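Local coordinates for aerobactin synthase IucC (PDB 6CN7), which probably catalyses the ATP-dependent attachment of a second N-acetyl-N-hydroxylysine to the citryl intermediate, completing the siderophore aerobactin for iron uptake, at residues G418-A423 with I479-T484; V406-Y411 with A513-D518; S136-F141 with H424-T429; L410-C415 with P524-R529. The protein carries 5 engineered substitutions. All blocks are in the same frame, centred on the assembly; numbering follows the deposited sequence.

In the fold
Following the chain from its N terminus, contact 3 opens first: the loop at 136-141 waits some 280 residues for 424-429, joining the N-terminal part of the enzyme to the turn before strand 428-433. This long loop crosses those of contacts 1, 2 and 4, whose first segments precede 424 and whose second segments follow 429. Contacts 2 and 4 both start from helix 395-417, share L410 and Y411, and tie helices 505-521 and 527-532 to it in turn. Contact 1 falls within the span of both and joins the next strand, 419-421, to helix 475-499; both its segments also touch helix 395-417.

Contact 1 of 4, residues G418-A423 with I479-T484; sequences GVALIA and IHDLQT
The carboxylate of D481 is the flat group that meets the other segment: its OD2 lies 3.6 Å from CB of A420, while the same side chain also touches R450 on the neighbouring strand 449-452. A second flat group, the H480 ring, is on another side of the helix; at its edge, in the ring plane, sits OG1 of T484, hydrogen-bonded to ND1 over 3.2 Å one turn further on. D481 reaches the strand with chi1 at -108°, off the staggered positions. Alanine suits position 420 because its small methyl, pointing toward the helix, lets the aspartate come close. A423, another alanine directed at the helix, marks the nearest pair of CA atoms, its own lying 6.6 Å from CA of L482. Here both chains are buried, and L482 sends its branched end to Y411 of helix 395-417; L421 and A423 pack on the same helix, at L413 and L410. The carbonyl of A423 is taken up by H486, one turn beyond L482. G418, with positive phi, follows the helix and turns the chain into the strand. Altogether this is strand-to-helix packing: the outer strand 419-421 of a small mixed sheet leans on helix 475-499, which directly follows that sheet's other outer strand, 472-473.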
loop_
_atom_site.group_PDB
_atom_site.type_symbol
_atom_site.label_atom_id
_atom_site.label_comp_id
_atom_site.label_asym_id
_atom_site.label_seq_id
_atom_site.Cartn_x
_atom_site.Cartn_y
_atom_site.Cartn_z
ATOM N N GLY A 418 40.058 18.330 -7.659
ATOM C CA GLY A 418 38.842 18.962 -8.142
ATOM C C GLY A 418 37.601 18.116 -7.957
ATOM O O GLY A 418 36.667 18.213 -8.759
ATOM N N VAL A 419 37.566 17.289 -6.915
ATOM C CA VAL A 419 36.470 16.359 -6.666
ATOM C C VAL A 419 35.788 16.758 -5.368
ATOM O O VAL A 419 36.458 16.982 -4.354
ATOM C CB VAL A 419 36.970 14.903 -6.590
ATOM C CG1 VAL A 419 35.828 13.956 -6.239
ATOM C CG2 VAL A 419 37.621 14.492 -7.902
ATOM N N ALA A 420 34.458 16.837 -5.394
ATOM C CA ALA A 420 33.667 17.177 -4.221
ATOM C C ALA A 420 32.792 15.998 -3.822
ATOM O O ALA A 420 32.227 15.314 -4.680
ATOM C CB ALA A 420 32.792 18.407 -4.479
ATOM N N LEU A 421 32.686 15.768 -2.513
ATOM C CA LEU A 421 31.871 14.694 -1.959
ATOM C C LEU A 421 30.930 15.278 -0.917
ATOM O O LEU A 421 31.351 16.081 -0.078
ATOM C CB LEU A 421 32.743 13.604 -1.324
ATOM C CG LEU A 421 33.737 12.873 -2.227
ATOM C CD1 LEU A 421 34.625 11.958 -1.398
ATOM C CD2 LEU A 421 33.013 12.081 -3.302
ATOM N N ILE A 422 29.656 14.877 -0.970
ATOM C CA ILE A 422 28.700 15.307 0.045
ATOM C C ILE A 422 29.172 14.819 1.406
ATOM O O ILE A 422 29.500 13.639 1.583
ATOM C CB ILE A 422 27.295 14.785 -0.288
ATOM N N ALA A 423 29.205 15.731 2.385
ATOM C CA ALA A 423 29.822 15.474 3.688
ATOM C C ALA A 423 28.816 15.783 4.800
ATOM O O ALA A 423 29.012 16.700 5.600
ATOM C CB ALA A 423 31.100 16.300 3.849
ATOM N N ILE A 479 32.562 24.765 -3.193
ATOM C CA ILE A 479 32.827 25.102 -1.796
ATOM C C ILE A 479 31.628 24.753 -0.926
ATOM O O ILE A 479 31.778 24.233 0.185
ATOM C CB ILE A 479 33.200 26.593 -1.671
ATOM C CG1 ILE A 479 34.592 26.845 -2.252
ATOM C CG2 ILE A 479 33.148 27.059 -0.210
ATOM C CD1 ILE A 479 35.713 26.131 -1.516
ATOM N N HIS A 480 30.419 25.028 -1.419
ATOM C CA HIS A 480 29.226 24.827 -0.601
ATOM C C HIS A 480 29.072 23.366 -0.196
ATOM O O HIS A 480 28.642 23.066 0.924
ATOM C CB HIS A 480 27.991 25.316 -1.350
ATOM C CG HIS A 480 27.973 26.797 -1.562
ATOM N ND1 HIS A 480 27.624 27.685 -0.568
ATOM C CD2 HIS A 480 28.281 27.547 -2.646
ATOM C CE1 HIS A 480 27.709 28.917 -1.032
ATOM N NE2 HIS A 480 28.106 28.862 -2.291
ATOM N N ASP A 481 29.414 22.439 -1.094
ATOM C CA ASP A 481 29.406 21.025 -0.733
ATOM C C ASP A 481 30.187 20.780 0.550
ATOM O O ASP A 481 29.920 19.806 1.266
ATOM C CB ASP A 481 29.986 20.178 -1.876
ATOM C CG ASP A 481 28.925 19.358 -2.603
ATOM O OD1 ASP A 481 27.734 19.460 -2.243
ATOM O OD2 ASP A 481 29.285 18.606 -3.536
ATOM N N LEU A 482 31.147 21.648 0.860
ATOM C CA LEU A 482 31.935 21.548 2.082
ATOM C C LEU A 482 31.572 22.598 3.120
ATOM O O LEU A 482 31.550 22.289 4.313
ATOM C CB LEU A 482 33.430 21.660 1.753
ATOM C CG LEU A 482 34.393 21.425 2.922
ATOM C CD1 LEU A 482 34.164 20.061 3.564
ATOM C CD2 LEU A 482 35.834 21.554 2.455
ATOM N N GLN A 483 31.296 23.836 2.704
ATOM C CA GLN A 483 30.844 24.853 3.649
ATOM C C GLN A 483 29.419 24.573 4.100
ATOM O O GLN A 483 29.162 24.304 5.279
ATOM C CB GLN A 483 30.930 26.242 3.016
ATOM C CG GLN A 483 32.286 26.898 3.122
ATOM C CD GLN A 483 32.276 28.319 2.599
ATOM O OE1 GLN A 483 31.425 28.689 1.791
ATOM N NE2 GLN A 483 33.221 29.128 3.063
ATOM N N THR A 484 28.471 24.637 3.166
ATOM C CA THR A 484 27.077 24.375 3.503
ATOM C C THR A 484 26.872 22.913 3.884
ATOM O O THR A 484 26.129 22.607 4.823
ATOM C CB THR A 484 26.176 24.755 2.327
ATOM O OG1 THR A 484 26.429 26.111 1.942
ATOM C CG2 THR A 484 24.709 24.608 2.701
#

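Contact 2 of 4, residues V406-Y411 with A513-D518; sequences VVVPLY and AAVLSD
L516, V408 and V515 carry this helix-to-helix packing, in which 406-411 of helix 395-417, kinked at P409, and 513-518 of helix 505-521 run in broadly the same direction. Their axes approach to 10.2 Å and cross at -43°, and the side chains that meet do so through apolar atoms. L516 contributes most. Its first torsion (chi1 -68°) sets CG opposite its own carbonyl carbon, and CD2, the branch not in line with the chain, faces the partner helix, touching CG1 of V407 at 3.9 Å and CD2 of the Y411 ring at 4.1 Å. Those two residues stand one turn apart, so a single leucine methyl contacts both; leucine suits the place because its reach exceeds that of valine while its tip remains compact. V408 and V515, compact and branched at CB, let the helices approach beside L516. Y411 turns its ring toward the same leucine, and its hydroxyl is satisfied by hydrogen bonding to the carbonyl of F533, which lets a tyrosine sit buried. On the V408 side the two valines meet at about a right angle, CG2 of V408 resting 3.6 Å from CG1 of V515.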
loop_
_atom_site.group_PDB
_atom_site.type_symbol
_atom_site.label_atom_id
_atom_site.label_comp_id
_atom_site.label_asym_id
_atom_site.label_seq_id
_atom_site.Cartn_x
_atom_site.Cartn_y
_atom_site.Cartn_z
ATOM N N VAL A 406 38.542 14.166 9.451
ATOM C CA VAL A 406 37.356 14.383 8.622
ATOM C C VAL A 406 37.597 15.444 7.555
ATOM O O VAL A 406 37.405 15.192 6.366
ATOM C CB VAL A 406 36.148 14.754 9.512
ATOM C CG1 VAL A 406 34.919 15.047 8.654
ATOM C CG2 VAL A 406 35.848 13.637 10.501
ATOM N N VAL A 407 38.024 16.638 7.960
ATOM C CA VAL A 407 37.986 17.783 7.057
ATOM C C VAL A 407 39.186 17.781 6.120
ATOM O O VAL A 407 39.048 18.066 4.924
ATOM C CB VAL A 407 37.900 19.089 7.869
ATOM C CG1 VAL A 407 37.826 20.295 6.941
ATOM C CG2 VAL A 407 36.690 19.055 8.799
ATOM N N VAL A 408 40.374 17.464 6.637
ATOM C CA VAL A 408 41.578 17.492 5.806
ATOM C C VAL A 408 41.428 16.602 4.576
ATOM O O VAL A 408 41.653 17.089 3.457
ATOM C CB VAL A 408 42.810 17.136 6.646
ATOM C CG1 VAL A 408 44.059 17.070 5.770
ATOM C CG2 VAL A 408 42.999 18.153 7.765
ATOM N N PRO A 409 41.064 15.319 4.698
ATOM C CA PRO A 409 40.932 14.496 3.481
ATOM C C PRO A 409 39.954 15.073 2.474
ATOM O O PRO A 409 40.237 15.083 1.269
ATOM C CB PRO A 409 40.453 13.138 4.019
ATOM C CG PRO A 409 40.751 13.156 5.466
ATOM C CD PRO A 409 40.705 14.571 5.913
ATOM N N LEU A 410 38.803 15.561 2.937
ATOM C CA LEU A 410 37.794 16.076 2.018
ATOM C C LEU A 410 38.266 17.354 1.337
ATOM O O LEU A 410 38.051 17.537 0.133
ATOM C CB LEU A 410 36.484 16.320 2.767
ATOM C CG LEU A 410 35.805 15.071 3.336
ATOM C CD1 LEU A 410 34.623 15.461 4.203
ATOM C CD2 LEU A 410 35.362 14.137 2.220
ATOM N N TYR A 411 38.912 18.249 2.085
ATOM C CA TYR A 411 39.395 19.489 1.488
ATOM C C TYR A 411 40.569 19.228 0.556
ATOM O O TYR A 411 40.686 19.865 -0.498
ATOM C CB TYR A 411 39.783 20.475 2.587
ATOM C CG TYR A 411 40.095 21.866 2.090
ATOM C CD1 TYR A 411 39.157 22.592 1.369
ATOM C CD2 TYR A 411 41.318 22.463 2.359
ATOM C CE1 TYR A 411 39.432 23.868 0.916
ATOM C CE2 TYR A 411 41.603 23.739 1.912
ATOM C CZ TYR A 411 40.655 24.436 1.193
ATOM O OH TYR A 411 40.936 25.707 0.744
ATOM N N ALA A 513 40.330 26.140 11.913
ATOM C CA ALA A 513 41.146 26.968 11.029
ATOM C C ALA A 513 42.623 26.627 11.167
ATOM O O ALA A 513 43.362 26.626 10.175
ATOM C CB ALA A 513 40.907 28.446 11.332
ATOM N N ALA A 514 43.074 26.336 12.388
ATOM C CA ALA A 514 44.473 25.976 12.591
ATOM C C ALA A 514 44.811 24.667 11.888
ATOM O O ALA A 514 45.873 24.546 11.268
ATOM C CB ALA A 514 44.778 25.879 14.085
ATOM N N VAL A 515 43.923 23.675 11.976
ATOM C CA VAL A 515 44.128 22.428 11.245
ATOM C C VAL A 515 44.170 22.697 9.747
ATOM O O VAL A 515 44.959 22.089 9.014
ATOM C CB VAL A 515 43.032 21.408 11.612
ATOM C CG1 VAL A 515 43.084 20.192 10.692
ATOM C CG2 VAL A 515 43.185 20.972 13.058
ATOM N N LEU A 516 43.326 23.612 9.267
ATOM C CA LEU A 516 43.331 23.956 7.849
ATOM C C LEU A 516 44.523 24.831 7.481
ATOM O O LEU A 516 45.056 24.709 6.374
ATOM C CB LEU A 516 42.027 24.663 7.469
ATOM C CG LEU A 516 40.752 23.817 7.516
ATOM C CD1 LEU A 516 39.521 24.708 7.441
ATOM C CD2 LEU A 516 40.735 22.792 6.387
ATOM N N SER A 517 44.950 25.716 8.386
ATOM C CA SER A 517 46.134 26.531 8.126
ATOM C C SER A 517 47.390 25.670 8.094
ATOM O O SER A 517 48.186 25.749 7.150
ATOM C CB SER A 517 46.263 27.626 9.183
ATOM O OG SER A 517 45.288 28.634 8.999
ATOM N N ASP A 518 47.591 24.847 9.126
ATOM C CA ASP A 518 48.725 23.930 9.131
ATOM C C ASP A 518 48.735 23.085 7.866
ATOM O O ASP A 518 49.772 22.932 7.212
ATOM C CB ASP A 518 48.676 23.036 10.372
ATOM C CG ASP A 518 48.892 23.808 11.660
ATOM O OD1 ASP A 518 49.189 25.020 11.583
ATOM O OD2 ASP A 518 48.760 23.201 12.748
#

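Contact 3 of 4, residues S136-F141 with H424-T429; sequences SGHPKF and HGQNIT
Q426 reaches to the backbone of G137 and H138, and the close part of the contact is made by its amide. OE1 lies 3.6 Å from both C of G137 and N of H138, while NE2 comes to the edge of the H138 ring, near its plane, 4.3 Å from CD2. The side chain gets there by setting CG opposite its own carbonyl carbon (chi1 -66°) and then running extended, a reach for which glutamine is long enough. G137 suits the turn it makes, since its backbone angles would press a side chain against the preceding carbonyl oxygen. The H138 ring is sandwiched within its own loop, CE2 of F141 and CD of P139 lying over opposite faces near the rim, and ND1 accepts a hydrogen bond from N of K140 at 3.2 Å, tilted from the ring plane. K140 itself forms salt bridges with E22 and E26, near the N terminus.

The contact as a whole buries little area, and its touching residues stay partly exposed. Its loose side is at H424, which makes no close approach to 136-141 and whose ring is not modelled, consistent with mobility. Because OE1 of Q426 finds its hydrogen bond with NE2 of Q258, its approach to 136-141 adds van der Waals contact and probably weak electrostatics.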
loop_
_atom_site.group_PDB
_atom_site.type_symbol
_atom_site.label_atom_id
_atom_site.label_comp_id
_atom_site.label_asym_id
_atom_site.label_seq_id
_atom_site.Cartn_x
_atom_site.Cartn_y
_atom_site.Cartn_z
ATOM N N SER A 136 18.622 11.027 16.072
ATOM C CA SER A 136 17.456 11.892 15.927
ATOM C C SER A 136 17.055 12.097 14.472
ATOM O O SER A 136 15.911 12.477 14.207
ATOM C CB SER A 136 17.723 13.251 16.571
ATOM O OG SER A 136 18.051 13.109 17.940
ATOM N N GLY A 137 17.956 11.856 13.530
ATOM C CA GLY A 137 17.673 12.102 12.128
ATOM C C GLY A 137 18.337 13.366 11.622
ATOM O O GLY A 137 19.222 13.950 12.253
ATOM N N HIS A 138 17.885 13.793 10.452
ATOM C CA HIS A 138 18.528 14.919 9.785
ATOM C C HIS A 138 18.307 16.194 10.593
ATOM O O HIS A 138 17.164 16.512 10.940
ATOM C CB HIS A 138 17.990 15.091 8.369
ATOM C CG HIS A 138 18.860 15.943 7.499
ATOM N ND1 HIS A 138 18.748 17.316 7.451
ATOM C CD2 HIS A 138 19.865 15.619 6.653
ATOM C CE1 HIS A 138 19.643 17.800 6.608
ATOM N NE2 HIS A 138 20.333 16.791 6.111
ATOM N N PRO A 139 19.363 16.957 10.902
ATOM C CA PRO A 139 19.205 18.089 11.827
ATOM C C PRO A 139 18.597 19.338 11.212
ATOM O O PRO A 139 18.170 20.222 11.966
ATOM C CB PRO A 139 20.642 18.360 12.290
ATOM C CG PRO A 139 21.477 17.950 11.127
ATOM C CD PRO A 139 20.765 16.792 10.473
ATOM N N LYS A 140 18.543 19.452 9.885
ATOM C CA LYS A 140 18.066 20.681 9.258
ATOM C C LYS A 140 16.571 20.657 8.959
ATOM O O LYS A 140 15.877 21.647 9.210
ATOM C CB LYS A 140 18.837 20.946 7.961
ATOM C CG LYS A 140 18.415 22.221 7.246
ATOM C CD LYS A 140 19.214 22.456 5.974
ATOM C CE LYS A 140 18.696 23.676 5.225
ATOM N NZ LYS A 140 18.693 24.901 6.076
ATOM N N PHE A 141 16.058 19.551 8.430
ATOM C CA PHE A 141 14.695 19.525 7.918
ATOM C C PHE A 141 13.681 19.382 9.047
ATOM O O PHE A 141 13.881 18.619 9.995
ATOM C CB PHE A 141 14.534 18.393 6.904
ATOM C CG PHE A 141 15.306 18.618 5.636
ATOM C CD1 PHE A 141 14.859 19.531 4.696
ATOM C CD2 PHE A 141 16.484 17.935 5.391
ATOM C CE1 PHE A 141 15.569 19.751 3.531
ATOM C CE2 PHE A 141 17.198 18.150 4.227
ATOM C CZ PHE A 141 16.739 19.059 3.296
ATOM N N HIS A 424 27.741 15.003 4.855
ATOM C CA HIS A 424 26.712 15.165 5.872
ATOM C C HIS A 424 26.980 14.233 7.051
ATOM O O HIS A 424 27.834 13.346 6.998
ATOM C CB HIS A 424 25.324 14.898 5.282
ATOM N N GLY A 425 26.229 14.451 8.132
ATOM C CA GLY A 425 26.405 13.656 9.333
ATOM C C GLY A 425 25.966 12.213 9.197
ATOM O O GLY A 425 26.375 11.375 10.007
ATOM N N GLN A 426 25.146 11.900 8.192
ATOM C CA GLN A 426 24.612 10.554 8.020
ATOM C C GLN A 426 25.349 9.740 6.964
ATOM O O GLN A 426 25.105 8.533 6.859
ATOM C CB GLN A 426 23.121 10.621 7.666
ATOM C CG GLN A 426 22.256 11.184 8.794
ATOM C CD GLN A 426 20.769 11.190 8.481
ATOM O OE1 GLN A 426 19.941 11.063 9.382
ATOM N NE2 GLN A 426 20.421 11.353 7.207
ATOM N N ASN A 427 26.234 10.361 6.182
ATOM C CA ASN A 427 27.056 9.645 5.213
ATOM C C ASN A 427 28.539 9.720 5.554
ATOM O O ASN A 427 29.376 9.347 4.724
ATOM C CB ASN A 427 26.812 10.179 3.796
ATOM C CG ASN A 427 27.040 11.674 3.683
ATOM O OD1 ASN A 427 27.172 12.371 4.688
ATOM N ND2 ASN A 427 27.076 12.175 2.454
ATOM N N ILE A 428 28.884 10.200 6.746
ATOM C CA ILE A 428 30.248 10.161 7.258
ATOM C C ILE A 428 30.264 9.206 8.440
ATOM O O ILE A 428 29.562 9.426 9.435
ATOM C CB ILE A 428 30.743 11.556 7.668
ATOM C CG1 ILE A 428 30.937 12.427 6.427
ATOM C CG2 ILE A 428 32.052 11.460 8.465
ATOM C CD1 ILE A 428 31.216 13.874 6.737
ATOM N N THR A 429 31.055 8.145 8.331
ATOM C CA THR A 429 31.232 7.180 9.403
ATOM C C THR A 429 32.608 7.369 10.025
ATOM O O THR A 429 33.601 7.553 9.315
ATOM C CB THR A 429 31.083 5.745 8.884
ATOM O OG1 THR A 429 29.777 5.570 8.324
ATOM C CG2 THR A 429 31.287 4.737 10.009
#

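Contact 4 of 4, residues L410-C415 with P524-R529; sequences LYHLLC and PQMSAR
R529 and M526 approach the last turns of helix 395-417 from the start of the short helix 527-532, so that an arginine grips carbonyl oxygens at the C-terminal end of one helix from the first turn of the next. M526 occupies the N-cap position of that second helix. Its chain, extended beyond CG, crosses H412 at about a right angle and brings the CE methyl to the edge of the imidazole, 3.7 Å from CE1 and near the ring plane. That carbon lies between the two ring nitrogens, which are engaged elsewhere: ND1 is hydrogen-bonded to the hydroxyl of Y519 and NE2 to D311. These bonds fix the ring's rotation, and an unbranched, pliable methionine suits the edge left to be met. H412 stretches toward it because CG stands opposite the backbone N (chi1 176°).

Beside this pair, C415 and R529 have the nearest CA atoms across the contact, 5.6 Å apart, and their CB atoms lie 4.3 Å apart; a small cysteine suits so tight an approach. Its SG lies 3.4 Å above one face of the Y411 ring, toward the rim. A bend at chi2 (-71°) folds the methylenes of R529 round the C415 carbonyl, with CD 3.3 Å from O. The guanidinium is held on several sides: NH2 forms a salt bridge with E458, F456 makes a cation-pi contact, and NH1 also bonds to the carbonyl of R416. Toward C415, NH1 donates to O over 3.0 Å at 165°, lying in the carbonyl plane on a lone pair, with that oxygen almost exactly in the guanidinium plane.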
loop_
_atom_site.group_PDB
_atom_site.type_symbol
_atom_site.label_atom_id
_atom_site.label_comp_id
_atom_site.label_asym_id
_atom_site.label_seq_id
_atom_site.Cartn_x
_atom_site.Cartn_y
_atom_site.Cartn_z
ATOM N N LEU A 410 38.803 15.561 2.937
ATOM C CA LEU A 410 37.794 16.076 2.018
ATOM C C LEU A 410 38.266 17.354 1.337
ATOM O O LEU A 410 38.051 17.537 0.133
ATOM C CB LEU A 410 36.484 16.320 2.767
ATOM C CG LEU A 410 35.805 15.071 3.336
ATOM C CD1 LEU A 410 34.623 15.461 4.203
ATOM C CD2 LEU A 410 35.362 14.137 2.220
ATOM N N TYR A 411 38.912 18.249 2.085
ATOM C CA TYR A 411 39.395 19.489 1.488
ATOM C C TYR A 411 40.569 19.228 0.556
ATOM O O TYR A 411 40.686 19.865 -0.498
ATOM C CB TYR A 411 39.783 20.475 2.587
ATOM C CG TYR A 411 40.095 21.866 2.090
ATOM C CD1 TYR A 411 39.157 22.592 1.369
ATOM C CD2 TYR A 411 41.318 22.463 2.359
ATOM C CE1 TYR A 411 39.432 23.868 0.916
ATOM C CE2 TYR A 411 41.603 23.739 1.912
ATOM C CZ TYR A 411 40.655 24.436 1.193
ATOM O OH TYR A 411 40.936 25.707 0.744
ATOM N N HIS A 412 41.447 18.293 0.926
ATOM C CA HIS A 412 42.570 17.939 0.064
ATOM C C HIS A 412 42.083 17.298 -1.230
ATOM O O HIS A 412 42.551 17.642 -2.321
ATOM C CB HIS A 412 43.520 17.000 0.809
ATOM C CG HIS A 412 44.662 16.504 -0.023
ATOM N ND1 HIS A 412 45.675 17.325 -0.464
ATOM C CD2 HIS A 412 44.952 15.266 -0.488
ATOM C CE1 HIS A 412 46.540 16.618 -1.167
ATOM N NE2 HIS A 412 46.124 15.366 -1.197
ATOM N N LEU A 413 41.144 16.355 -1.126
ATOM C CA LEU A 413 40.559 15.759 -2.322
ATOM C C LEU A 413 40.042 16.833 -3.271
ATOM O O LEU A 413 40.237 16.747 -4.490
ATOM C CB LEU A 413 39.432 14.802 -1.927
ATOM C CG LEU A 413 38.735 14.039 -3.059
ATOM C CD1 LEU A 413 39.715 13.146 -3.802
ATOM C CD2 LEU A 413 37.579 13.219 -2.511
ATOM N N LEU A 414 39.396 17.868 -2.726
ATOM C CA LEU A 414 38.831 18.923 -3.562
ATOM C C LEU A 414 39.922 19.763 -4.217
ATOM O O LEU A 414 39.915 19.964 -5.438
ATOM C CB LEU A 414 37.905 19.808 -2.726
ATOM C CG LEU A 414 37.408 21.095 -3.395
ATOM C CD1 LEU A 414 36.617 20.779 -4.654
ATOM C CD2 LEU A 414 36.572 21.917 -2.427
ATOM N N CYS A 415 40.867 20.268 -3.422
ATOM C CA CYS A 415 41.827 21.236 -3.944
ATOM C C CYS A 415 42.831 20.599 -4.894
ATOM O O CYS A 415 43.312 21.268 -5.816
ATOM C CB CYS A 415 42.555 21.920 -2.791
ATOM S SG CYS A 415 41.457 22.841 -1.704
ATOM N N PRO A 524 52.694 24.075 -0.037
ATOM C CA PRO A 524 52.868 25.385 -0.687
ATOM C C PRO A 524 52.733 25.333 -2.197
ATOM O O PRO A 524 52.441 26.366 -2.813
ATOM C CB PRO A 524 54.280 25.803 -0.259
ATOM C CG PRO A 524 54.989 24.521 0.006
ATOM C CD PRO A 524 53.950 23.575 0.547
ATOM N N GLN A 525 52.935 24.168 -2.814
ATOM C CA GLN A 525 52.764 24.039 -4.256
ATOM C C GLN A 525 51.307 24.156 -4.688
ATOM O O GLN A 525 51.039 24.185 -5.894
ATOM C CB GLN A 525 53.347 22.705 -4.741
ATOM C CG GLN A 525 52.521 21.459 -4.400
ATOM C CD GLN A 525 52.633 21.050 -2.945
ATOM O OE1 GLN A 525 53.411 21.626 -2.181
ATOM N NE2 GLN A 525 51.857 20.048 -2.556
ATOM N N MET A 526 50.368 24.214 -3.744
ATOM C CA MET A 526 48.951 24.383 -4.044
ATOM C C MET A 526 48.447 25.767 -3.658
ATOM O O MET A 526 47.235 25.962 -3.509
ATOM C CB MET A 526 48.126 23.317 -3.326
ATOM C CG MET A 526 48.516 21.894 -3.648
ATOM S SD MET A 526 47.612 20.735 -2.606
ATOM C CE MET A 526 48.408 19.223 -3.082
ATOM N N SER A 527 49.357 26.728 -3.480
ATOM C CA SER A 527 48.960 28.077 -3.094
ATOM C C SER A 527 47.790 28.579 -3.933
ATOM O O SER A 527 46.848 29.182 -3.406
ATOM C CB SER A 527 50.157 29.020 -3.224
ATOM O OG SER A 527 49.789 30.359 -2.947
ATOM N N ALA A 528 47.826 28.328 -5.244
ATOM C CA ALA A 528 46.768 28.819 -6.121
ATOM C C ALA A 528 45.475 28.036 -5.929
ATOM O O ALA A 528 44.388 28.624 -5.888
ATOM C CB ALA A 528 47.223 28.753 -7.577
ATOM N N ARG A 529 45.568 26.709 -5.816
ATOM C CA ARG A 529 44.371 25.900 -5.604
ATOM C C ARG A 529 43.613 26.352 -4.363
ATOM O O ARG A 529 42.376 26.357 -4.350
ATOM C CB ARG A 529 44.748 24.421 -5.486
ATOM C CG ARG A 529 45.346 23.818 -6.749
ATOM C CD ARG A 529 44.299 23.646 -7.840
ATOM N NE ARG A 529 44.874 23.105 -9.070
ATOM C CZ ARG A 529 45.041 21.810 -9.319
ATOM N NH1 ARG A 529 44.680 20.899 -8.423
ATOM N NH2 ARG A 529 45.570 21.422 -10.472
#